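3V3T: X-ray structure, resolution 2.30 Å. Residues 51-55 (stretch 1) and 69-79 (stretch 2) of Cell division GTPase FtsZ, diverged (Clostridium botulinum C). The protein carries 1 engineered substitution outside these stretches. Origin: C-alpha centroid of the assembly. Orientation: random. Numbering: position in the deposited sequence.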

# COMPACT_ATOMS: atom_id res chain seq x y z
N THR A 51 5.06 7.91 18.08
CA THR A 51 3.82 8.55 17.70
C THR A 51 3.99 10.06 17.59
O THR A 51 4.88 10.65 18.22
CB THR A 51 2.70 8.28 18.72
OG1 THR A 51 3.09 8.76 20.00
CG2 THR A 51 2.43 6.80 18.82
N TYR A 52 3.15 10.69 16.78
CA TYR A 52 3.11 12.13 16.70
C TYR A 52 1.67 12.61 16.66
O TYR A 52 0.96 12.41 15.68
CB TYR A 52 3.85 12.64 15.47
CG TYR A 52 3.88 14.16 15.39
CD1 TYR A 52 4.81 14.89 16.11
CD2 TYR A 52 2.96 14.85 14.61
CE1 TYR A 52 4.84 16.27 16.05
CE2 TYR A 52 2.98 16.22 14.54
CZ TYR A 52 3.92 16.93 15.26
OH TYR A 52 3.93 18.30 15.19
N HIS A 53 1.26 13.26 17.75
CA HIS A 53 -0.09 13.79 17.86
C HIS A 53 -0.14 15.18 17.26
O HIS A 53 0.68 16.03 17.58
CB HIS A 53 -0.49 13.87 19.33
CG HIS A 53 -1.90 14.34 19.55
ND1 HIS A 53 -2.19 15.63 19.94
CD2 HIS A 53 -3.08 13.70 19.43
CE1 HIS A 53 -3.50 15.76 20.06
NE2 HIS A 53 -4.07 14.61 19.76
N ILE A 54 -1.11 15.41 16.37
CA ILE A 54 -1.31 16.76 15.86
C ILE A 54 -2.28 17.56 16.75
O ILE A 54 -3.44 17.19 16.92
CB ILE A 54 -1.81 16.74 14.43
CG1 ILE A 54 -0.82 15.99 13.54
CG2 ILE A 54 -2.02 18.17 13.94
CD1 ILE A 54 -1.26 15.86 12.13
N PRO A 55 -1.78 18.67 17.31
CA PRO A 55 -2.56 19.53 18.22
C PRO A 55 -3.96 19.85 17.70
O PRO A 55 -4.79 20.31 18.49
CB PRO A 55 -1.72 20.80 18.29
CG PRO A 55 -0.32 20.33 18.07
CD PRO A 55 -0.43 19.21 17.08
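Stretch 2, residues 69-79: GYAQTYYKQII

Stretch 1 runs extended, a strand at 51–53 that passes into loop. Y52, I54 and P55 point their CA-to-CB bonds toward stretch 2, while the side chains of T51 and H53 stay out of reach; the alternation ends at P55. Stretch 2 begins in helix and is helical again from Y75 to I79, and it runs counter to stretch 1, with CA of Y52 nearest CA of I78 (7.5 Å), CA of I54 nearest CA of A71 (6.4 Å) and CA of P55 nearest CA of Y70 (6.8 Å). The bump is the tip of I54: its CD1 rests on the short side chain of A71, 3.8 Å from CB, and meets CD1 of I78 at 3.6 Å, so the m,t side chain of I54 ends against two apolar partners. I54 CG2 lies 3.9 Å from the backbone O of Y70, whose ring leads away. The Y52 ring, chi1 t, reaches across to I78, CE2 to CG1 at 3.5 Å. Its hydroxyl continues to Y74, OH to CD1 at 3.4 Å, and gives a weak hydrogen bond to Q77, OH to OE1 at 3.4 Å. P55 lies over one face of the Y74 ring, its CD 4.2 Å from the ring centroid and 10° off the ring normal in a CH-pi contact. The rule is apolar packing with one weak polar tie, burying 374 Å² in all.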

# COMPACT_ATOMS: atom_id res chain seq x y z
N GLY A 69 -6.86 21.77 8.40
CA GLY A 69 -6.70 23.05 9.08
C GLY A 69 -5.77 23.03 10.28
O GLY A 69 -5.00 23.97 10.49
N TYR A 70 -5.84 21.95 11.06
CA TYR A 70 -5.00 21.79 12.26
C TYR A 70 -3.56 21.44 11.91
O TYR A 70 -2.62 21.81 12.63
CB TYR A 70 -5.58 20.71 13.18
CG TYR A 70 -6.95 21.03 13.74
CD1 TYR A 70 -7.30 22.34 14.03
CD2 TYR A 70 -7.88 20.03 13.96
CE1 TYR A 70 -8.55 22.65 14.53
CE2 TYR A 70 -9.14 20.33 14.46
CZ TYR A 70 -9.47 21.64 14.74
OH TYR A 70 -10.72 21.95 15.24
N ALA A 71 -3.37 20.73 10.80
CA ALA A 71 -2.08 20.15 10.48
C ALA A 71 -1.19 21.02 9.59
O ALA A 71 0.02 20.87 9.60
CB ALA A 71 -2.26 18.77 9.84
N GLN A 72 -1.80 21.93 8.83
CA GLN A 72 -1.06 22.73 7.85
C GLN A 72 0.23 23.31 8.41
O GLN A 72 1.31 23.11 7.84
CB GLN A 72 -1.94 23.84 7.28
CG GLN A 72 -2.98 23.34 6.29
CD GLN A 72 -4.00 24.41 5.92
OE1 GLN A 72 -4.21 25.37 6.67
NE2 GLN A 72 -4.62 24.25 4.76
N THR A 73 0.14 24.03 9.52
CA THR A 73 1.32 24.64 10.12
C THR A 73 2.35 23.62 10.58
O THR A 73 3.50 23.97 10.85
CB THR A 73 0.94 25.57 11.30
OG1 THR A 73 0.10 24.87 12.22
CG2 THR A 73 0.20 26.80 10.79
N TYR A 74 1.95 22.35 10.66
CA TYR A 74 2.80 21.30 11.21
C TYR A 74 3.37 20.30 10.19
O TYR A 74 4.08 19.37 10.57
CB TYR A 74 2.05 20.53 12.32
CG TYR A 74 1.74 21.37 13.55
CD1 TYR A 74 2.61 21.41 14.63
CD2 TYR A 74 0.56 22.10 13.63
CE1 TYR A 74 2.33 22.16 15.75
CE2 TYR A 74 0.28 22.87 14.76
CZ TYR A 74 1.17 22.89 15.81
OH TYR A 74 0.89 23.64 16.93
N TYR A 75 3.06 20.48 8.91
CA TYR A 75 3.54 19.54 7.89
C TYR A 75 5.05 19.34 7.98
O TYR A 75 5.55 18.22 7.83
CB TYR A 75 3.16 19.98 6.48
CG TYR A 75 1.69 19.88 6.17
CD1 TYR A 75 0.85 19.10 6.94
CD2 TYR A 75 1.14 20.57 5.09
CE1 TYR A 75 -0.51 19.00 6.66
CE2 TYR A 75 -0.21 20.48 4.80
CZ TYR A 75 -1.02 19.69 5.58
OH TYR A 75 -2.36 19.60 5.29
N LYS A 76 5.77 20.42 8.22
CA LYS A 76 7.23 20.38 8.25
C LYS A 76 7.78 19.79 9.55
O LYS A 76 8.82 19.13 9.54
CB LYS A 76 7.81 21.78 8.00
CG LYS A 76 7.50 22.33 6.61
CD LYS A 76 8.30 23.59 6.31
CE LYS A 76 9.76 23.28 6.03
NZ LYS A 76 10.55 24.52 5.78
N GLN A 77 7.10 20.03 10.66
CA GLN A 77 7.46 19.34 11.89
C GLN A 77 7.25 17.84 11.71
O GLN A 77 8.08 17.02 12.09
CB GLN A 77 6.64 19.84 13.08
CG GLN A 77 7.00 21.22 13.57
CD GLN A 77 6.78 21.38 15.06
OE1 GLN A 77 6.56 20.40 15.78
NE2 GLN A 77 6.85 22.62 15.55
N ILE A 78 6.12 17.47 11.11
CA ILE A 78 5.82 16.07 10.90
C ILE A 78 6.92 15.38 10.10
O ILE A 78 7.45 14.35 10.49
CB ILE A 78 4.47 15.88 10.18
CG1 ILE A 78 3.33 16.43 11.05
CG2 ILE A 78 4.26 14.40 9.82
CD1 ILE A 78 1.94 16.08 10.51
N ILE A 79 7.25 15.98 8.96
CA ILE A 79 8.29 15.45 8.10
C ILE A 79 9.60 15.35 8.86
O ILE A 79 10.33 14.36 8.73
CB ILE A 79 8.43 16.29 6.80
CG1 ILE A 79 7.24 16.01 5.87
CG2 ILE A 79 9.73 15.98 6.09
CD1 ILE A 79 7.03 17.05 4.81